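Local atomic coordinates of N-acyl-D-glutamate deacylase (Bordetella bronchiseptica, PDB entry 3GIP), a protein that catalyses the zinc-dependent hydrolysis of N-acyl-D-glutamate, releasing D-glutamate and a carboxylate, as a member of the amidohydrolase superfamily. Residues 247-252 / 262-267; 78-83 / 464-469. All coordinates share one frame; numbering follows the deposited sequence.

Contact 1: 247-252 / 262-267. With ZN (zinc ion), chain F; FMT (formic acid), chain D.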
# COMPACT_ATOMS: atom_id res chain seq x y z
N SER A 247 -4.66 4.87 -6.68
CA SER A 247 -3.60 3.92 -6.36
C SER A 247 -2.51 3.81 -7.42
O SER A 247 -2.78 3.93 -8.62
CB SER A 247 -4.20 2.53 -6.13
OG SER A 247 -5.10 2.55 -5.04
N HIS A 248 -1.29 3.56 -6.95
CA HIS A 248 -0.12 3.38 -7.80
C HIS A 248 -0.26 4.06 -9.15
O HIS A 248 -0.25 3.41 -10.20
CB HIS A 248 0.19 1.88 -7.97
CG HIS A 248 -1.00 1.01 -8.27
ND1 HIS A 248 -1.87 1.27 -9.30
CD2 HIS A 248 -1.42 -0.15 -7.70
CE1 HIS A 248 -2.77 0.30 -9.37
NE2 HIS A 248 -2.52 -0.57 -8.41
N HIS A 249 -0.39 5.38 -9.13
CA HIS A 249 -0.57 6.14 -10.35
C HIS A 249 0.63 6.01 -11.27
O HIS A 249 1.79 6.16 -10.85
CB HIS A 249 -0.86 7.60 -10.04
CG HIS A 249 -1.37 8.37 -11.21
ND1 HIS A 249 -2.22 7.82 -12.14
CD2 HIS A 249 -1.16 9.65 -11.60
CE1 HIS A 249 -2.51 8.72 -13.06
NE2 HIS A 249 -1.88 9.84 -12.76
N LYS A 250 0.35 5.73 -12.54
CA LYS A 250 1.39 5.51 -13.52
C LYS A 250 0.82 5.59 -14.93
O LYS A 250 -0.39 5.60 -15.12
CB LYS A 250 1.95 4.10 -13.34
CG LYS A 250 0.94 3.02 -13.74
CD LYS A 250 1.48 1.61 -13.57
CE LYS A 250 1.40 1.15 -12.13
NZ LYS A 250 -0.02 0.93 -11.69
N CYS A 251 1.73 5.64 -15.90
CA CYS A 251 1.38 5.67 -17.32
C CYS A 251 2.21 4.57 -17.98
O CYS A 251 3.44 4.67 -18.08
CB CYS A 251 1.72 7.03 -17.93
SG CYS A 251 0.72 8.38 -17.26
N MET A 252 1.54 3.50 -18.40
CA MET A 252 2.20 2.36 -19.01
C MET A 252 2.28 2.42 -20.53
O MET A 252 1.34 2.86 -21.20
CB MET A 252 1.49 1.07 -18.59
CG MET A 252 1.50 0.83 -17.08
SD MET A 252 0.67 -0.71 -16.63
CE MET A 252 1.93 -1.91 -17.12
N ALA A 262 -1.52 15.49 -17.73
CA ALA A 262 -2.95 15.68 -17.88
C ALA A 262 -3.75 15.11 -16.71
O ALA A 262 -4.69 15.74 -16.22
CB ALA A 262 -3.42 15.03 -19.18
N THR A 263 -3.38 13.91 -16.24
CA THR A 263 -4.11 13.30 -15.13
C THR A 263 -3.93 14.08 -13.84
O THR A 263 -4.87 14.25 -13.07
CB THR A 263 -3.68 11.84 -14.89
OG1 THR A 263 -2.27 11.79 -14.62
CG2 THR A 263 -4.00 10.98 -16.10
N LEU A 264 -2.71 14.55 -13.59
CA LEU A 264 -2.44 15.33 -12.38
C LEU A 264 -3.15 16.68 -12.46
O LEU A 264 -3.55 17.23 -11.44
CB LEU A 264 -0.93 15.52 -12.20
CG LEU A 264 -0.17 14.22 -11.91
CD1 LEU A 264 1.33 14.51 -11.89
CD2 LEU A 264 -0.63 13.63 -10.59
N ALA A 265 -3.30 17.21 -13.67
CA ALA A 265 -3.98 18.49 -13.85
C ALA A 265 -5.45 18.29 -13.51
O ALA A 265 -6.08 19.17 -12.92
CB ALA A 265 -3.83 18.97 -15.29
N ASN A 266 -5.98 17.13 -13.88
CA ASN A 266 -7.38 16.81 -13.62
C ASN A 266 -7.56 16.65 -12.11
O ASN A 266 -8.53 17.13 -11.53
CB ASN A 266 -7.76 15.52 -14.35
CG ASN A 266 -9.25 15.36 -14.51
OD1 ASN A 266 -10.04 16.20 -14.07
ND2 ASN A 266 -9.66 14.27 -15.16
N ILE A 267 -6.61 15.96 -11.49
CA ILE A 267 -6.63 15.75 -10.05
C ILE A 267 -6.60 17.10 -9.35
O ILE A 267 -7.34 17.34 -8.39
CB ILE A 267 -5.43 14.89 -9.62
CG1 ILE A 267 -5.67 13.44 -10.06
CG2 ILE A 267 -5.19 14.99 -8.12
CD1 ILE A 267 -4.49 12.51 -9.84
ZN ZN F . -3.59 -2.36 -8.15
C FMT D . 0.78 -2.45 -10.24
O1 FMT D . 1.65 -3.24 -9.99
O2 FMT D . 1.06 -1.14 -10.27

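Contact 2: 78-83 / 464-469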
# COMPACT_ATOMS: atom_id res chain seq x y z
N ASP A 78 5.84 -12.56 10.55
CA ASP A 78 7.03 -11.72 10.77
C ASP A 78 6.95 -10.34 10.13
O ASP A 78 7.47 -9.37 10.69
CB ASP A 78 8.30 -12.43 10.29
CG ASP A 78 8.25 -12.76 8.81
OD1 ASP A 78 7.69 -13.82 8.45
OD2 ASP A 78 8.78 -11.96 8.01
N LEU A 79 6.32 -10.25 8.96
CA LEU A 79 6.20 -8.98 8.26
C LEU A 79 7.54 -8.26 8.15
O LEU A 79 7.59 -7.03 8.11
CB LEU A 79 5.19 -8.07 8.97
CG LEU A 79 3.70 -8.21 8.61
CD1 LEU A 79 3.48 -7.61 7.23
CD2 LEU A 79 3.27 -9.66 8.63
N ARG A 80 8.63 -9.02 8.08
CA ARG A 80 9.97 -8.44 8.01
C ARG A 80 10.18 -7.57 6.78
O ARG A 80 11.00 -6.65 6.80
CB ARG A 80 11.02 -9.56 8.05
CG ARG A 80 12.46 -9.08 8.17
CD ARG A 80 12.76 -8.49 9.54
NE ARG A 80 14.20 -8.35 9.76
CZ ARG A 80 14.76 -8.10 10.94
NH1 ARG A 80 14.00 -7.95 12.02
NH2 ARG A 80 16.08 -8.01 11.04
N TRP A 81 9.45 -7.84 5.70
CA TRP A 81 9.58 -7.04 4.49
C TRP A 81 9.10 -5.62 4.73
O TRP A 81 9.46 -4.70 3.99
CB TRP A 81 8.82 -7.69 3.32
CG TRP A 81 7.35 -7.95 3.55
CD1 TRP A 81 6.31 -7.16 3.14
CD2 TRP A 81 6.77 -9.08 4.20
NE1 TRP A 81 5.11 -7.75 3.50
CE2 TRP A 81 5.37 -8.92 4.16
CE3 TRP A 81 7.31 -10.22 4.83
CZ2 TRP A 81 4.49 -9.86 4.71
CZ3 TRP A 81 6.43 -11.15 5.38
CH2 TRP A 81 5.04 -10.96 5.31
N LYS A 82 8.29 -5.44 5.77
CA LYS A 82 7.77 -4.11 6.13
C LYS A 82 8.69 -3.43 7.14
O LYS A 82 9.16 -2.32 6.92
CB LYS A 82 6.38 -4.22 6.76
CG LYS A 82 5.30 -4.83 5.90
CD LYS A 82 4.98 -4.00 4.67
CE LYS A 82 3.66 -4.47 4.08
NZ LYS A 82 3.36 -3.90 2.74
N THR A 83 8.94 -4.11 8.26
CA THR A 83 9.76 -3.53 9.31
C THR A 83 11.18 -3.18 8.87
O THR A 83 11.72 -2.15 9.30
CB THR A 83 9.83 -4.47 10.53
OG1 THR A 83 10.52 -5.67 10.17
CG2 THR A 83 8.43 -4.82 11.02
N PRO A 464 15.68 -3.91 15.10
CA PRO A 464 16.12 -5.15 14.45
C PRO A 464 15.66 -6.45 15.11
O PRO A 464 15.61 -7.49 14.47
CB PRO A 464 17.64 -5.01 14.46
CG PRO A 464 17.89 -4.30 15.74
CD PRO A 464 16.82 -3.22 15.72
N GLN A 465 15.33 -6.38 16.40
CA GLN A 465 14.88 -7.56 17.12
C GLN A 465 13.38 -7.57 17.35
O GLN A 465 12.85 -6.79 18.14
CB GLN A 465 15.60 -7.66 18.47
CG GLN A 465 15.15 -8.84 19.31
CD GLN A 465 15.37 -10.17 18.62
OE1 GLN A 465 14.48 -11.02 18.59
NE2 GLN A 465 16.56 -10.36 18.07
N PRO A 466 12.65 -8.46 16.65
CA PRO A 466 11.20 -8.52 16.83
C PRO A 466 10.84 -9.14 18.18
O PRO A 466 11.65 -9.85 18.77
CB PRO A 466 10.74 -9.38 15.65
CG PRO A 466 11.91 -10.28 15.40
CD PRO A 466 13.09 -9.35 15.55
N PRO A 467 9.63 -8.86 18.68
CA PRO A 467 9.19 -9.40 19.97
C PRO A 467 9.13 -10.92 19.97
O PRO A 467 8.82 -11.55 18.96
CB PRO A 467 7.81 -8.76 20.15
CG PRO A 467 7.32 -8.62 18.75
CD PRO A 467 8.55 -8.10 18.03
N ALA A 468 9.44 -11.51 21.13
CA ALA A 468 9.44 -12.96 21.27
C ALA A 468 8.03 -13.53 21.33
O ALA A 468 7.73 -14.54 20.70
CB ALA A 468 10.22 -13.35 22.52
N ASP A 469 7.16 -12.87 22.10
CA ASP A 469 5.78 -13.33 22.25
C ASP A 469 4.79 -12.50 21.45
O ASP A 469 4.89 -12.41 20.22
CB ASP A 469 5.39 -13.31 23.74
CG ASP A 469 6.35 -14.10 24.61
OD1 ASP A 469 6.47 -15.33 24.40
OD2 ASP A 469 6.98 -13.50 25.50

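Contact 1: 247-252 / 262-267
His249 points its imidazole at helix 260-272 and meets Thr263 edge-on: NE2 lies 2.7 Å from Thr263 OG1, which sits in the ring plane. Either atom could be the donor of this fairly straight hydrogen bond (159°). His249 CG stands anti to its own backbone nitrogen (chi1 -166°), which carries the ring outward to the helix. Beside the hydroxyl, Leu264 CD2 reaches the same ring edge at CD2 of His249, 4.1 Å away. Thr263 OG1 also makes a weak hydrogen bond to Ser260 O. Val230 of helix 226-240 touches both His249 and Thr263, which are buried, and Leu279 of strand 277-281 touches His249 and Leu264. Lys250 points away from the helix; its chain, bent at chi3 and chi4, lets NZ donate hydrogen bonds to His248 O (2.9 Å) and to a formate, probably from the crystallisation liquor, whose O2 sits over the rim of one face of the His248 ring. Glu222 adds a salt bridge to Lys250. The His249-Thr263 bond joins the loop after strand 243-246 to the following helix. In that loop His248 NE2 binds zinc at 2.1 Å, alongside Cys95 and His218: a metal-binding histidine at the C-terminal end of a barrel strand, characteristic of the amidohydrolase TIM barrel.

Contact 2: 78-83 / 464-469
The backbones of 78-83 and 464-469 do not pair. The first turns from a loop into the short helix 80-83, with Leu79 at the N-cap position; the second is an irregular, proline-rich loop after strand 460-463, beginning with a cis peptide bond before Pro464. Asp78 makes an Asx turn at the helix start: its OD2 accepts from Arg80 N at 2.9 Å, met on the anti side of the carboxylate and 32° out of its plane. Leu79 O then accepts from both Lys82 N and Thr83 N, closing the first turn. Helix 80-83 lies between strands 57-64 and 87-92 of the amidohydrolase barrel, whereas 460-463 is a late strand near the C terminus, so the contact joins distant parts of the chain at the protein surface.

One side chain makes the crossing. In Arg80, chi1 (-172°) swings the chain away from the backbone N, and a bend at chi2 (70°) carries the guanidinium to the proline segment. Phe463 of strand 460-463 and Trp378 of helix 376-391 also touch this arginine. Lys82 forms salt bridges with Asp64 and Asp69, and Trp81 NE1 hydrogen-bonds to Asp69. Pro466 adds a light touch, its CD 3.9 Å from Arg80 NH1. The polar link is a hydrogen bond from Arg80 NH1 to Pro464 O, 3.0 Å long and nearly straight; the oxygen lies in the guanidinium plane, but NH1 approaches from above the plane of the Pro464 carbonyl.

How the contacts relate
From the N terminus, the chain first passes 78-83, between strands 57-64 and 87-92, and much later returns to it at 464-469, so contact 2 closes a loop of 380 intervening residues. Contact 1 lies wholly within that loop and closes a far shorter one, with nine residues between 247-252 and 262-267; the two nest and do not cross. Contact 1 ties the loop after barrel strand 243-246, which carries a zinc ligand, to helix 260-272. Contact 2 joins an early helix to the segment after a late strand. Their centres are 34 Å apart on opposite sides of the chain's centre, and they do not touch.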